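Local coordinates for protein 33 kDa chaperonin (Thermotoga maritima, PDB 1VQ0) that acts as a redox-regulated molecular chaperone, binding unfolding or oxidatively damaged proteins and keeping them from aggregating irreversibly, at the interface of chains A and B. Coordinates in Å, arbitrary orientation; residue numbers count along the deposited sequence, not the author numbering. Chains: chain A/B, 33 kDa chaperonin.

The interface of chains A and B. Residues chain A 159-161; chain B 159-161.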
loop_
_atom_site.group_PDB
_atom_site.type_symbol
_atom_site.label_atom_id
_atom_site.label_comp_id
_atom_site.label_asym_id
_atom_site.label_seq_id
_atom_site.Cartn_x
_atom_site.Cartn_y
_atom_site.Cartn_z
ATOM N N SER A 159 4.693 8.185 -4.552
ATOM C CA SER A 159 3.640 8.148 -3.550
ATOM C C SER A 159 3.464 9.445 -2.773
ATOM O O SER A 159 2.368 9.777 -2.369
ATOM C CB SER A 159 3.817 7.035 -2.529
ATOM O OG SER A 159 4.346 5.872 -3.128
ATOM N N GLU A 160 4.534 10.148 -2.488
ATOM C CA GLU A 160 4.405 11.351 -1.661
ATOM C C GLU A 160 4.506 12.633 -2.449
ATOM O O GLU A 160 4.376 13.722 -1.882
ATOM C CB GLU A 160 5.469 11.343 -0.568
ATOM C CG GLU A 160 5.343 10.191 0.411
ATOM C CD GLU A 160 5.903 10.507 1.779
ATOM O OE1 GLU A 160 6.133 11.699 2.068
ATOM O OE2 GLU A 160 6.094 9.536 2.558
ATOM N N GLN A 161 4.780 12.498 -3.738
ATOM C CA GLN A 161 4.960 13.625 -4.636
ATOM C C GLN A 161 6.034 14.586 -4.165
ATOM O O GLN A 161 5.899 15.789 -4.283
ATOM C CB GLN A 161 3.631 14.322 -4.879
ATOM C CG GLN A 161 2.666 13.483 -5.740
ATOM C CD GLN A 161 1.304 14.186 -5.905
ATOM O OE1 GLN A 161 1.259 15.297 -6.463
ATOM N NE2 GLN A 161 0.215 13.566 -5.386
ATOM N N SER B 159 -3.786 9.786 -0.184
ATOM C CA SER B 159 -2.737 9.137 -1.006
ATOM C C SER B 159 -2.418 9.923 -2.270
ATOM O O SER B 159 -1.271 9.994 -2.642
ATOM C CB SER B 159 -3.000 7.650 -1.383
ATOM O OG SER B 159 -3.569 6.946 -0.294
ATOM N N GLU B 160 -3.417 10.487 -2.925
ATOM C CA GLU B 160 -3.202 11.149 -4.217
ATOM C C GLU B 160 -3.147 12.670 -4.152
ATOM O O GLU B 160 -2.860 13.318 -5.154
ATOM C CB GLU B 160 -4.282 10.693 -5.215
ATOM C CG GLU B 160 -4.333 9.178 -5.439
ATOM C CD GLU B 160 -4.906 8.799 -6.809
ATOM O OE1 GLU B 160 -5.113 9.704 -7.668
ATOM O OE2 GLU B 160 -5.125 7.564 -7.001
ATOM N N GLN B 161 -3.463 13.205 -2.982
ATOM C CA GLN B 161 -3.497 14.632 -2.749
ATOM C C GLN B 161 -4.482 15.325 -3.665
ATOM O O GLN B 161 -4.242 16.434 -4.143
ATOM C CB GLN B 161 -2.084 15.232 -2.867
ATOM C CG GLN B 161 -1.176 14.785 -1.773
ATOM C CD GLN B 161 0.207 15.409 -1.862
ATOM O OE1 GLN B 161 0.354 16.644 -1.844
ATOM N NE2 GLN B 161 1.225 14.558 -1.958
HETATM O O HOH W 1 0.608 10.524 -5.229
HETATM O O HOH W 2 -1.900 16.014 -6.468
HETATM O O HOH W 3 0.486 11.515 -0.874
#
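A:Gln161 and B:Gln161 reach across the two-fold axis from opposite directions, and their terminal amides stack with planes 29° apart. The overlap is near the nitrogen ends: A:Gln161 NE2 lies 3.7 Å from B:Gln161 NE2. A:Gln161 CB is 3.8 Å from B:Gln161 NE2, and the reverse pair matches. Each side chain gets this far because CG stands anti to its own carbonyl carbon (chi1 -70° in A:Gln161) and the chain then runs extended. The amide NE2 of A:Gln161 donates to the backbone O of B:Glu160 at 3.1 Å in a bent bond. That oxygen lies almost in the donor's amide plane. The donor, however, stands above the acceptor's carbonyl plane, 70° out of it and not on a lone pair. The twin, B:Gln161 NE2 to A:Glu160 O, is weak at 3.3 Å. Water fills in between the chains: water 3 bridges the carbonyl oxygens of A:Ser159 and B:Ser159, while water 1 O sits 3.1 Å from A:Gln161 NE2 and also reaches B:Ser159 O. Water 2 joins A:Gln161 OE1 to B:Glu160 O, so both ends of this amide are engaged. Replacing A:Gln161 by an alanine would probably leave B:Glu160 O without its amide donor and B:Gln161 without its stacking partner. Whether the deposited two-fold dimer is the biological one the structure alone does not show. In each chain the patch lies at the C-terminal end of helix 149-160, where the helix yields to the loop before strand 164-173.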